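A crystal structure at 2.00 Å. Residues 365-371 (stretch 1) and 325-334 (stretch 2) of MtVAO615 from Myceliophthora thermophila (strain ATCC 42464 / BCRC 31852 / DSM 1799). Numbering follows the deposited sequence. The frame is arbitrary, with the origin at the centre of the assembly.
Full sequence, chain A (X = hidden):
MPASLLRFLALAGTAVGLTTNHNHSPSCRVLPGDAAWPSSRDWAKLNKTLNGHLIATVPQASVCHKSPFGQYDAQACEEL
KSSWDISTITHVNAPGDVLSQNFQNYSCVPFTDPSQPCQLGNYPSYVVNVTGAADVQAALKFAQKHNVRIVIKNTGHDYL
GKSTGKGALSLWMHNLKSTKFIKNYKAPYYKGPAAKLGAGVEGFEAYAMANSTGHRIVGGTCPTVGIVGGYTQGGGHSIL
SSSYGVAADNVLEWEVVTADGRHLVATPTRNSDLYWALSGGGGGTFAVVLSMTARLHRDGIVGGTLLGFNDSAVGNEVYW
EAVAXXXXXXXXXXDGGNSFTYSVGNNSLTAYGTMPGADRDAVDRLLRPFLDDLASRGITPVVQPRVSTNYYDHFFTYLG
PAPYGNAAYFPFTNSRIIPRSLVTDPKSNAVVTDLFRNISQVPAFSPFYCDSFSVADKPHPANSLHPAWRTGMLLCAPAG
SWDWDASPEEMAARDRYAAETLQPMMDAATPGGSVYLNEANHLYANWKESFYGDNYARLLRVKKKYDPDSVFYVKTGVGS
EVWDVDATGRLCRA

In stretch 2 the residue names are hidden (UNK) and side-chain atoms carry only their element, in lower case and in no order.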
# COMPACT_ATOMS: atom_id res chain seq x y z
N ARG A 365 -20.37 25.68 -3.92
CA ARG A 365 -19.46 26.55 -4.69
C ARG A 365 -18.30 25.75 -5.29
O ARG A 365 -17.91 25.96 -6.44
CB ARG A 365 -18.94 27.74 -3.86
CG ARG A 365 -20.00 28.75 -3.43
CD ARG A 365 -19.41 29.96 -2.70
NE ARG A 365 -18.27 29.60 -1.84
CZ ARG A 365 -18.31 29.48 -0.51
NH1 ARG A 365 -19.43 29.70 0.18
NH2 ARG A 365 -17.20 29.13 0.14
N LEU A 366 -17.77 24.79 -4.51
CA LEU A 366 -16.69 23.91 -4.97
C LEU A 366 -17.13 22.97 -6.10
O LEU A 366 -16.34 22.67 -7.01
CB LEU A 366 -16.11 23.11 -3.80
CG LEU A 366 -15.19 23.84 -2.82
CD1 LEU A 366 -15.12 23.11 -1.49
CD2 LEU A 366 -13.80 24.05 -3.41
N LEU A 367 -18.38 22.53 -6.05
CA LEU A 367 -18.89 21.57 -7.04
C LEU A 367 -19.40 22.23 -8.32
O LEU A 367 -19.41 21.59 -9.38
CB LEU A 367 -19.95 20.66 -6.42
CG LEU A 367 -19.54 19.72 -5.28
CD1 LEU A 367 -20.73 18.82 -4.96
CD2 LEU A 367 -18.29 18.90 -5.60
N ARG A 368 -19.78 23.51 -8.22
CA ARG A 368 -20.40 24.27 -9.32
C ARG A 368 -19.66 24.28 -10.67
O ARG A 368 -20.33 24.19 -11.70
CB ARG A 368 -20.80 25.69 -8.87
CG ARG A 368 -21.95 26.31 -9.66
CD ARG A 368 -23.26 25.55 -9.49
NE ARG A 368 -23.93 25.32 -10.78
CZ ARG A 368 -24.82 24.35 -11.03
NH1 ARG A 368 -25.19 23.49 -10.09
NH2 ARG A 368 -25.34 24.24 -12.24
N PRO A 369 -18.30 24.35 -10.68
CA PRO A 369 -17.64 24.24 -12.00
C PRO A 369 -17.83 22.88 -12.68
O PRO A 369 -18.10 22.84 -13.89
CB PRO A 369 -16.15 24.47 -11.68
CG PRO A 369 -16.14 25.16 -10.36
CD PRO A 369 -17.31 24.61 -9.62
N PHE A 370 -17.70 21.80 -11.91
CA PHE A 370 -17.87 20.43 -12.40
C PHE A 370 -19.29 20.19 -12.89
O PHE A 370 -19.48 19.61 -13.97
CB PHE A 370 -17.51 19.39 -11.32
CG PHE A 370 -16.10 19.52 -10.77
CD1 PHE A 370 -15.03 18.87 -11.40
CD2 PHE A 370 -15.85 20.27 -9.62
CE1 PHE A 370 -13.74 18.98 -10.90
CE2 PHE A 370 -14.56 20.39 -9.11
CZ PHE A 370 -13.50 19.74 -9.75
N LEU A 371 -20.28 20.66 -12.12
CA LEU A 371 -21.71 20.51 -12.46
C LEU A 371 -22.14 21.33 -13.68
O LEU A 371 -22.98 20.86 -14.47
CB LEU A 371 -22.62 20.84 -11.26
CG LEU A 371 -22.39 20.26 -9.85
CD1 LEU A 371 -23.56 20.58 -8.93
CD2 LEU A 371 -22.12 18.76 -9.85
N UNK A 325 -12.71 16.62 -19.28
CA UNK A 325 -13.05 17.94 -18.73
C UNK A 325 -13.09 17.96 -17.21
O UNK A 325 -12.63 18.92 -16.60
c UNK A 325 -14.37 18.42 -19.30
N UNK A 326 -13.65 16.91 -16.61
CA UNK A 326 -13.61 16.68 -15.15
C UNK A 326 -12.18 16.76 -14.65
O UNK A 326 -11.90 17.43 -13.64
c UNK A 326 -13.09 13.92 -13.07
c UNK A 326 -14.07 14.86 -13.40
c UNK A 326 -12.95 13.47 -11.76
c UNK A 326 -13.81 13.94 -10.77
c UNK A 326 -14.80 14.86 -11.09
c UNK A 326 -14.24 15.32 -14.83
c UNK A 326 -14.94 15.31 -12.40
N UNK A 327 -11.27 16.07 -15.36
CA UNK A 327 -9.85 16.09 -15.05
C UNK A 327 -9.25 17.49 -15.14
O UNK A 327 -8.55 17.92 -14.22
c UNK A 327 -9.11 11.55 -15.95
c UNK A 327 -9.62 13.11 -14.50
c UNK A 327 -9.09 15.16 -15.99
n UNK A 327 -9.53 11.76 -14.71
n UNK A 327 -8.91 12.72 -16.53
c UNK A 327 -9.22 13.72 -15.64
N UNK A 328 -9.54 18.19 -16.24
CA UNK A 328 -9.09 19.56 -16.45
C UNK A 328 -9.65 20.53 -15.40
O UNK A 328 -9.04 21.57 -15.15
c UNK A 328 -9.41 20.04 -17.87
N UNK A 329 -10.78 20.19 -14.79
CA UNK A 329 -11.42 21.06 -13.79
C UNK A 329 -10.94 20.88 -12.34
O UNK A 329 -11.22 21.71 -11.46
c UNK A 329 -12.95 20.98 -13.89
c UNK A 329 -13.29 23.31 -14.92
c UNK A 329 -13.60 21.81 -15.01
c UNK A 329 -15.10 21.60 -14.98
N UNK A 330 -10.20 19.79 -12.11
CA UNK A 330 -9.62 19.48 -10.79
C UNK A 330 -8.66 20.51 -10.18
O UNK A 330 -8.78 20.77 -8.98
c UNK A 330 -10.81 16.69 -9.78
c UNK A 330 -8.97 18.09 -10.78
c UNK A 330 -9.02 15.66 -11.20
c UNK A 330 -9.88 16.88 -10.96
N UNK A 331 -7.70 21.07 -10.96
CA UNK A 331 -6.66 21.95 -10.39
C UNK A 331 -7.05 22.91 -9.25
O UNK A 331 -6.45 22.82 -8.18
c UNK A 331 -6.19 21.67 -12.67
c UNK A 331 -7.41 20.82 -12.39
c UNK A 331 -6.14 22.71 -11.61
N UNK A 332 -8.03 23.79 -9.47
CA UNK A 332 -8.46 24.75 -8.43
C UNK A 332 -9.13 24.10 -7.22
O UNK A 332 -9.03 24.61 -6.11
o UNK A 332 -7.53 26.87 -10.03
c UNK A 332 -9.41 25.80 -9.02
c UNK A 332 -8.76 26.64 -10.08
o UNK A 332 -9.49 27.07 -10.99
N UNK A 333 -9.82 22.99 -7.47
CA UNK A 333 -10.47 22.21 -6.43
C UNK A 333 -9.43 21.57 -5.51
O UNK A 333 -9.56 21.61 -4.29
c UNK A 333 -13.86 19.74 -4.56
c UNK A 333 -12.06 20.24 -6.12
c UNK A 333 -13.22 20.62 -5.44
c UNK A 333 -11.38 21.17 -7.08
c UNK A 333 -11.57 18.94 -5.92
c UNK A 333 -13.36 18.45 -4.37
c UNK A 333 -12.20 18.05 -5.04
N UNK A 334 -8.39 20.99 -6.11
CA UNK A 334 -7.30 20.36 -5.36
C UNK A 334 -6.40 21.35 -4.62
O UNK A 334 -5.97 21.06 -3.50
c UNK A 334 -6.45 19.49 -6.28
c UNK A 334 -7.15 18.38 -7.07
c UNK A 334 -6.10 17.74 -7.96
c UNK A 334 -7.81 17.33 -6.19

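Position 325 carries one side-chain carbon and nothing beyond it. The nearest stretch 1 atom to that CB is Phe 370 O, 7.5 Å away, and a lone CB identifies Ala 325.

At 326 one carbon leads into a closed ring of six carbons with no heteroatom or further substituent. A ring carbon lies 3.7 Å from CD1 of Phe 370. This is Phe 326, and the ring carbon is its CD1. The two ring centroids are 5.6 Å apart with planes at 54°, an oblique arrangement. The CA-to-CB bond points sideways, but the end of the side chain comes nearer.

Position 327 has one carbon followed by a five-membered ring of three carbons and two nitrogens, an imidazole. Its CA-to-CB bond points away from stretch 1, which it does not touch. It is His 327, whose NE2 is hydrogen-bonded elsewhere in the structure.

A single carbon at 328, directed sideways and touching nothing on stretch 1, gives Ala 328.

Position 329 has four carbons, forked at the second. A terminal carbon of the fork lies 3.4 Å from Pro 369 O, and CB lies 3.7 Å from CE1 of Phe 370. The fork is the pattern of leucine; isoleucine would branch at the first. In Leu 329 the CA-to-CB bond points toward stretch 1, with chi1 in m and chi2 in t, and the terminal carbon is CD1.

The same four-carbon fork recurs at 330. Its CA-to-CB bond points away, yet the end of the side chain comes nearer, placing a terminal carbon 3.9 Å from CE1 of Phe 370. This is Leu 330, and that carbon is CD2.

At 331 three carbons close a ring onto the backbone N. The CA-to-CB bond points away from stretch 1, and no contact is made. The ring closure defines Pro 331. Its nitrogen therefore has no hydrogen to give to the preceding turn, in keeping with the helix kink here.

Position 332 has two carbons, the second bearing two oxygens, a short carboxylate. It is exposed and makes no contact with stretch 1: Asp 332.

Position 333 again shows one carbon and a six-carbon ring. Its CA-to-CB bond points toward stretch 1; CB is 3.7 Å from CZ of Phe 370, and a ring carbon is 4.0 Å from CD2 of Leu 366. This is Phe 333, the ring carbon being CD1.

The last position, 334, has four carbons forked at the second and makes no contact with stretch 1: Leu 334.

The two helices run nearly antiparallel, at 160°, with axes 9.9 Å apart at closest approach. No hydrogen bond crosses between them; the 387 Å² buried in total reflects mainly apolar packing. Phe 370 is the knob, its side chain seated among Phe 326, Leu 329, Leu 330 and Phe 333, and it has 130 Å² covered, the largest share of any residue here. Its edge faces the ring of Phe 333, with planes at 86° and centroids 5.4 Å apart. Phe 326 O also lies at the edge of the Phe 370 ring, 3.6 Å from its CE1. Leu 366 against Phe 333 and Pro 369 against Leu 329 extend the contact beyond this central aromatic.

Stretch 2, residues 325-334: AFHALLPDFL
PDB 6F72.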